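Putative transcriptional regulator protein, LacI family (Rhizobium etli, PDB 3MIZ) probably regulates transcription as a LacI-family repressor, binding cis-regulatory DNA, with a periplasmic-binding-protein-like domain that may sense an effector. Local coordinates at residues L246-L251 against V285-A290; A200-N205 against S228-D233. One frame throughout, in Å; residues are numbered along the deposited sequence.

Contact 1. Residues L246-L251 against V285-A290; sequences LTTAAL and VERSSA
T248 and V285 form an antiparallel hydrogen-bonded pair where strand 248-250 lies along the end of strand 277-285, in the periplasmic-binding-protein-like part of this LacI-family chain. Both backbone bonds of the pair are made: V285 N reaches T248 O at 2.7 Å and T248 N gives to V285 O. T247 CA makes a bent CA-H...O contact with V285 O, 3.3 Å away. Past V285 the strand ends, and side chains take over the pairing. R287 N donates to T247 OG1 at 2.8 Å; this hydroxyl stands beside its own backbone N and anti to the carbonyl carbon (chi1 -71°), which turns it to the departing 285-290 chain. A water lying against OG1 accepts from A290 N, tying in the end of the loop. One residue before A290, S289 brings its OG back to the other segment. T247 N points almost straight at it, 2.8 Å away with 176° at the hydrogen, and OG has a second partner in I229 O. R287 folds over the start of the other segment. Its chain, extended from CG to NE, passes L246 O with CG and CD both 3.3 Å from that oxygen, and NH1 then bonds to it at 3.0 Å, nearly along the C=O axis and in the guanidinium plane. V285 CG1 sits over the centre of one guanidinium face, 3.4 Å above the plane, and NH1 also makes a salt bridge with D234 OD1. Around this, L246 packs on A209 and Y213 of helix 206-217 and on T239 of helix 236-239, T248 OG1 bonds to D206, and A249 and A290 lean on helix 115-127.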
ATOM      1  N   LEU A 246       7.846  -2.199 -15.546  1.00 14.65           N
ATOM      2  CA  LEU A 246       8.717  -1.071 -15.202  1.00 13.94           C
ATOM      3  C   LEU A 246      10.117  -1.384 -14.675  1.00 11.86           C
ATOM      4  O   LEU A 246      10.278  -2.069 -13.659  1.00 14.58           O
ATOM      5  CB  LEU A 246       8.001  -0.182 -14.184  1.00 12.18           C
ATOM      6  CG  LEU A 246       8.641   1.156 -13.811  1.00 14.01           C
ATOM      7  CD1 LEU A 246       8.654   2.090 -15.015  1.00 14.31           C
ATOM      8  CD2 LEU A 246       7.849   1.784 -12.676  1.00 16.34           C
ATOM      9  N   THR A 247      11.127  -0.866 -15.365  1.00 11.43           N
ATOM     10  CA  THR A 247      12.509  -1.043 -14.936  1.00 12.02           C
ATOM     11  C   THR A 247      12.688  -0.032 -13.803  1.00 12.76           C
ATOM     12  O   THR A 247      12.329   1.135 -13.946  1.00  9.73           O
ATOM     13  CB  THR A 247      13.464  -0.770 -16.094  1.00 14.37           C
ATOM     14  OG1 THR A 247      13.347  -1.845 -17.044  1.00 13.21           O
ATOM     15  CG2 THR A 247      14.905  -0.673 -15.603  1.00 13.27           C
ATOM     16  N   THR A 248      13.245  -0.471 -12.680  1.00 13.44           N
ATOM     17  CA  THR A 248      13.353   0.422 -11.528  1.00 13.76           C
ATOM     18  C   THR A 248      14.536   0.084 -10.625  1.00 15.74           C
ATOM     19  O   THR A 248      15.364  -0.767 -10.953  1.00 14.53           O
ATOM     20  CB  THR A 248      12.019   0.334 -10.714  1.00 13.65           C
ATOM     21  OG1 THR A 248      11.971   1.343  -9.700  1.00 13.85           O
ATOM     22  CG2 THR A 248      11.895  -1.035 -10.057  1.00 13.30           C
ATOM     23  N   ALA A 249      14.613   0.782  -9.494  1.00 15.55           N
ATOM     24  CA  ALA A 249      15.653   0.556  -8.497  1.00 14.75           C
ATOM     25  C   ALA A 249      14.873   0.109  -7.267  1.00 15.68           C
ATOM     26  O   ALA A 249      14.005   0.834  -6.775  1.00 15.14           O
ATOM     27  CB  ALA A 249      16.411   1.850  -8.215  1.00 17.59           C
ATOM     28  N   ALA A 250      15.167  -1.087  -6.776  1.00 14.16           N
ATOM     29  CA  ALA A 250      14.438  -1.611  -5.638  1.00 13.44           C
ATOM     30  C   ALA A 250      14.977  -1.152  -4.300  1.00 14.61           C
ATOM     31  O   ALA A 250      16.157  -1.330  -3.999  1.00 13.68           O
ATOM     32  CB  ALA A 250      14.433  -3.128  -5.681  1.00 16.26           C
ATOM     33  N   LEU A 251      14.112  -0.551  -3.493  1.00 13.92           N
ATOM     34  CA  LEU A 251      14.536  -0.144  -2.162  1.00 14.10           C
ATOM     35  C   LEU A 251      14.576  -1.492  -1.451  1.00 14.92           C
ATOM     36  O   LEU A 251      13.613  -2.260  -1.523  1.00 15.07           O
ATOM     37  CB  LEU A 251      13.496   0.775  -1.521  1.00 16.75           C
ATOM     38  CG  LEU A 251      13.469   2.243  -1.957  1.00 17.17           C
ATOM     39  CD1 LEU A 251      12.235   2.918  -1.356  1.00 19.44           C
ATOM     40  CD2 LEU A 251      14.742   2.946  -1.500  1.00 17.92           C
ATOM     41  N   VAL A 285      16.482  -3.230 -11.037  1.00 19.10           N
ATOM     42  CA  VAL A 285      15.652  -4.326 -11.533  1.00 18.28           C
ATOM     43  C   VAL A 285      15.325  -4.029 -12.985  1.00 20.18           C
ATOM     44  O   VAL A 285      14.484  -3.181 -13.281  1.00 18.32           O
ATOM     45  CB  VAL A 285      14.338  -4.442 -10.735  1.00 19.28           C
ATOM     46  CG1 VAL A 285      13.504  -5.605 -11.266  1.00 18.63           C
ATOM     47  CG2 VAL A 285      14.647  -4.632  -9.256  1.00 18.76           C
ATOM     48  N   GLU A 286      15.998  -4.730 -13.890  1.00 19.82           N
ATOM     49  CA  GLU A 286      15.780  -4.510 -15.308  1.00 22.57           C
ATOM     50  C   GLU A 286      14.569  -5.260 -15.830  1.00 21.97           C
ATOM     51  O   GLU A 286      14.490  -6.489 -15.740  1.00 20.64           O
ATOM     52  CB  GLU A 286      17.027  -4.905 -16.097  1.00 25.94           C
ATOM     53  CG  GLU A 286      16.881  -4.715 -17.590  1.00 29.31           C
ATOM     54  CD  GLU A 286      18.210  -4.694 -18.303  1.00 30.27           C
ATOM     55  OE1 GLU A 286      19.128  -5.418 -17.861  1.00 30.68           O
ATOM     56  OE2 GLU A 286      18.331  -3.961 -19.308  1.00 30.42           O
ATOM     57  N   ARG A 287      13.612  -4.507 -16.357  1.00 20.28           N
ATOM     58  CA  ARG A 287      12.402  -5.089 -16.913  1.00 19.33           C
ATOM     59  C   ARG A 287      12.343  -4.680 -18.390  1.00 20.11           C
ATOM     60  O   ARG A 287      13.350  -4.811 -19.082  1.00 22.38           O
ATOM     61  CB  ARG A 287      11.173  -4.629 -16.102  1.00 19.02           C
ATOM     62  CG  ARG A 287      11.225  -5.113 -14.628  1.00 19.53           C
ATOM     63  CD  ARG A 287       9.845  -5.324 -14.003  1.00 17.40           C
ATOM     64  NE  ARG A 287       9.888  -5.993 -12.696  1.00 14.07           N
ATOM     65  CZ  ARG A 287      10.044  -5.372 -11.523  1.00 16.60           C
ATOM     66  NH1 ARG A 287      10.176  -4.058 -11.471  1.00 13.21           N
ATOM     67  NH2 ARG A 287      10.059  -6.066 -10.391  1.00 15.53           N
ATOM     68  N   SER A 288      11.222  -4.169 -18.893  1.00 19.82           N
ATOM     69  CA  SER A 288      11.181  -3.816 -20.316  1.00 21.30           C
ATOM     70  C   SER A 288      10.620  -2.446 -20.699  1.00 20.98           C
ATOM     71  O   SER A 288      10.240  -2.226 -21.854  1.00 20.91           O
ATOM     72  CB  SER A 288      10.427  -4.903 -21.087  1.00 24.79           C
ATOM     73  OG  SER A 288       9.148  -5.122 -20.519  1.00 26.69           O
ATOM     74  N   SER A 289      10.600  -1.517 -19.750  1.00 18.25           N
ATOM     75  CA  SER A 289      10.076  -0.175 -19.999  1.00 15.93           C
ATOM     76  C   SER A 289      11.107   0.765 -20.617  1.00 17.38           C
ATOM     77  O   SER A 289      10.811   1.930 -20.883  1.00 14.37           O
ATOM     78  CB  SER A 289       9.576   0.436 -18.693  1.00 16.23           C
ATOM     79  OG  SER A 289      10.643   0.526 -17.769  1.00 14.81           O
ATOM     80  N   ALA A 290      12.323   0.273 -20.821  1.00 18.93           N
ATOM     81  CA  ALA A 290      13.369   1.093 -21.426  1.00 21.98           C
ATOM     82  C   ALA A 290      13.998   0.388 -22.633  1.00 25.03           C
ATOM     83  O   ALA A 290      14.161  -0.832 -22.638  1.00 25.83           O
ATOM     84  CB  ALA A 290      14.439   1.421 -20.397  1.00 20.03           C
TER
HETATM   85  O   HOH W   1      14.209  -1.805 -19.443  1.00 25.28           O

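Contact 2. Residues A200-N205 against S228-D233; sequences AIMSGN and SIVGFD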
ATOM      1  N   ALA A 200      13.918   9.639 -22.751  1.00 14.48           N
ATOM      2  CA  ALA A 200      13.766   8.850 -21.540  1.00 13.55           C
ATOM      3  C   ALA A 200      13.299   9.769 -20.418  1.00 14.81           C
ATOM      4  O   ALA A 200      13.672  10.946 -20.370  1.00 13.49           O
ATOM      5  CB  ALA A 200      15.099   8.182 -21.156  1.00 13.17           C
ATOM      6  N   ILE A 201      12.457   9.240 -19.540  1.00 12.66           N
ATOM      7  CA  ILE A 201      11.965  10.022 -18.406  1.00 12.70           C
ATOM      8  C   ILE A 201      12.114   9.178 -17.156  1.00 13.72           C
ATOM      9  O   ILE A 201      11.692   8.016 -17.110  1.00 13.15           O
ATOM     10  CB  ILE A 201      10.476  10.433 -18.552  1.00 11.10           C
ATOM     11  CG1 ILE A 201      10.323  11.461 -19.677  1.00 11.74           C
ATOM     12  CG2 ILE A 201       9.975  11.084 -17.236  1.00 12.76           C
ATOM     13  CD1 ILE A 201       8.887  11.893 -19.936  1.00 15.87           C
HETATM   14  N   MSE A 202      12.748   9.761 -16.152  1.00 14.65           N
HETATM   15  CA  MSE A 202      12.948   9.069 -14.895  1.00 15.86           C
HETATM   16  C   MSE A 202      11.894   9.600 -13.961  1.00 15.71           C
HETATM   17  O   MSE A 202      11.774  10.811 -13.779  1.00 13.54           O
HETATM   18  CB  MSE A 202      14.337   9.358 -14.331  1.00 16.06           C
HETATM   19  CG  MSE A 202      15.458   8.725 -15.117  1.00 23.18           C
HETATM   20 SE   MSE A 202      17.145   8.946 -14.220  1.00 31.08          SE
HETATM   21  CE  MSE A 202      16.939   7.658 -12.819  1.00 27.76           C
ATOM     22  N   SER A 203      11.116   8.686 -13.392  1.00 14.87           N
ATOM     23  CA  SER A 203      10.056   9.053 -12.469  1.00 13.29           C
ATOM     24  C   SER A 203      10.587   9.087 -11.041  1.00 13.52           C
ATOM     25  O   SER A 203      11.337   8.193 -10.623  1.00 11.94           O
ATOM     26  CB  SER A 203       8.911   8.037 -12.574  1.00 13.73           C
ATOM     27  OG  SER A 203       7.845   8.381 -11.709  1.00 15.95           O
ATOM     28  N   GLY A 204      10.186  10.117 -10.295  1.00 15.70           N
ATOM     29  CA  GLY A 204      10.614  10.252  -8.912  1.00 14.96           C
ATOM     30  C   GLY A 204      10.513   8.912  -8.218  1.00 13.32           C
ATOM     31  O   GLY A 204      11.428   8.513  -7.497  1.00 15.85           O
ATOM     32  N   ASN A 205       9.390   8.231  -8.422  1.00 12.72           N
ATOM     33  CA  ASN A 205       9.178   6.893  -7.870  1.00 11.92           C
ATOM     34  C   ASN A 205       8.189   6.116  -8.742  1.00 12.59           C
ATOM     35  O   ASN A 205       7.610   6.664  -9.687  1.00  9.15           O
ATOM     36  CB  ASN A 205       8.703   6.933  -6.406  1.00 11.70           C
ATOM     37  CG  ASN A 205       7.305   7.504  -6.240  1.00 15.76           C
ATOM     38  OD1 ASN A 205       6.589   7.738  -7.209  1.00 12.04           O
ATOM     39  ND2 ASN A 205       6.913   7.727  -4.987  1.00 16.46           N
ATOM     40  N   SER A 228      11.438   5.882 -23.194  1.00 16.26           N
ATOM     41  CA  SER A 228      11.754   4.933 -22.132  1.00 16.96           C
ATOM     42  C   SER A 228      11.333   5.549 -20.800  1.00 17.96           C
ATOM     43  O   SER A 228      11.369   6.765 -20.639  1.00 16.57           O
ATOM     44  CB  SER A 228      13.257   4.642 -22.096  1.00 17.78           C
ATOM     45  OG  SER A 228      13.681   3.918 -23.241  1.00 19.15           O
ATOM     46  N   ILE A 229      10.924   4.711 -19.855  1.00 16.14           N
ATOM     47  CA  ILE A 229      10.519   5.203 -18.545  1.00 14.49           C
ATOM     48  C   ILE A 229      11.067   4.274 -17.475  1.00 14.22           C
ATOM     49  O   ILE A 229      10.971   3.060 -17.606  1.00 13.24           O
ATOM     50  CB  ILE A 229       8.978   5.261 -18.422  1.00 14.42           C
ATOM     51  CG1 ILE A 229       8.406   6.220 -19.478  1.00 11.25           C
ATOM     52  CG2 ILE A 229       8.582   5.728 -17.019  1.00 13.33           C
ATOM     53  CD1 ILE A 229       6.894   6.256 -19.529  1.00 15.12           C
ATOM     54  N   VAL A 230      11.674   4.842 -16.433  1.00 13.84           N
ATOM     55  CA  VAL A 230      12.192   4.044 -15.331  1.00 13.10           C
ATOM     56  C   VAL A 230      11.625   4.663 -14.050  1.00 13.52           C
ATOM     57  O   VAL A 230      11.295   5.846 -14.028  1.00 11.28           O
ATOM     58  CB  VAL A 230      13.756   4.029 -15.285  1.00 14.30           C
ATOM     59  CG1 VAL A 230      14.304   3.388 -16.577  1.00 16.81           C
ATOM     60  CG2 VAL A 230      14.308   5.445 -15.129  1.00 15.66           C
ATOM     61  N   GLY A 231      11.466   3.857 -13.006  1.00 11.68           N
ATOM     62  CA  GLY A 231      10.923   4.389 -11.765  1.00 12.71           C
ATOM     63  C   GLY A 231      11.893   4.232 -10.612  1.00 12.63           C
ATOM     64  O   GLY A 231      13.104   4.210 -10.816  1.00 12.69           O
ATOM     65  N   PHE A 232      11.359   4.144  -9.394  1.00 13.46           N
ATOM     66  CA  PHE A 232      12.183   3.958  -8.213  1.00 12.79           C
ATOM     67  C   PHE A 232      11.330   3.410  -7.068  1.00 15.12           C
ATOM     68  O   PHE A 232      10.198   3.868  -6.863  1.00 14.83           O
ATOM     69  CB  PHE A 232      12.823   5.286  -7.789  1.00 14.55           C
ATOM     70  CG  PHE A 232      14.121   5.123  -7.046  1.00 14.97           C
ATOM     71  CD1 PHE A 232      14.158   4.478  -5.809  1.00 15.48           C
ATOM     72  CD2 PHE A 232      15.312   5.606  -7.588  1.00 15.16           C
ATOM     73  CE1 PHE A 232      15.362   4.313  -5.120  1.00 14.69           C
ATOM     74  CE2 PHE A 232      16.526   5.448  -6.908  1.00 15.44           C
ATOM     75  CZ  PHE A 232      16.550   4.799  -5.670  1.00 17.31           C
ATOM     76  N   ASP A 233      11.893   2.431  -6.356  1.00 12.54           N
ATOM     77  CA  ASP A 233      11.301   1.761  -5.184  1.00 13.39           C
ATOM     78  C   ASP A 233      11.014   0.269  -5.365  1.00 12.26           C
ATOM     79  O   ASP A 233      11.178  -0.525  -4.443  1.00 13.39           O
ATOM     80  CB  ASP A 233       9.963   2.385  -4.773  1.00 15.32           C
ATOM     81  CG  ASP A 233      10.086   3.794  -4.229  1.00 16.44           C
ATOM     82  OD1 ASP A 233      11.206   4.337  -4.123  1.00 14.32           O
ATOM     83  OD2 ASP A 233       9.018   4.356  -3.914  1.00 18.29           O
TER
HETATM   84  O   HOH W   2      13.787   7.331 -11.344  1.00 21.33           O
HETATM   85  O   HOH W   3       9.576   6.705  -3.014  1.00 27.26           O
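M202, a selenomethionine, and V230 project from the same face of the sheet and cross obliquely, with M202 CG only 3.5 Å from V230 CG2, tighter than usual for two carbons. With CG1 anti to the carbonyl carbon (chi1 -62°), V230 CG2 falls between the backbone N and the carbonyl carbon and faces M202. The M202 chain bends at its last torsion, bringing CE round to 4.1 Å from V230 CG2, and both residues pack against L122 of helix 115-127. A200 and S228 sit on this face too, their CB atoms 4.1 Å apart; I201 and I229 project from the opposite face. Beneath them, strands 200-203 and 228-230 run parallel at 16°, joined by helices 206-217 and 223-226 in a beta-alpha-beta crossover at the edge of the Rossmann-like sheet. I201 N to S228 O, V230 N to I201 O and S203 N to V230 O are the bonds of the pair, the last at 2.9 Å. Beyond the strands, N205 and D233 meet with amide and carboxylate planes 69° apart, N205 CB lying 3.6 Å from D233 OD2. N205 OD1 caps helix 206-217 through M208 N. F232 CB rests 3.5 Å from G204 O, which accepts from R149; the same arginine makes a cation-pi contact with the F232 ring. These loops, at the C-terminal ends of the parallel strands, lie where LacI relatives generally bind effectors.

Contact 2 is the buried one, a regular parallel strand pair carried by backbone bonds and apolar side chains. Contact 1 is partly buried, and beyond one bridged residue pair it depends on hydroxyls, an arginine and a water to bind a loop that has left its sheet. The centres of contact 1 and contact 2 are about 8 Å apart, and the two follow one another along the chain. Segment 246-251 and the 285-290 loop flank the outer strand of the 200-205/228-233 pair: besides the S289 bond to I229, A249 O lies 2.7 Å from D233 N, a probable hydrogen bond. Helices 206-217 and 115-127 pack against residues of both contacts.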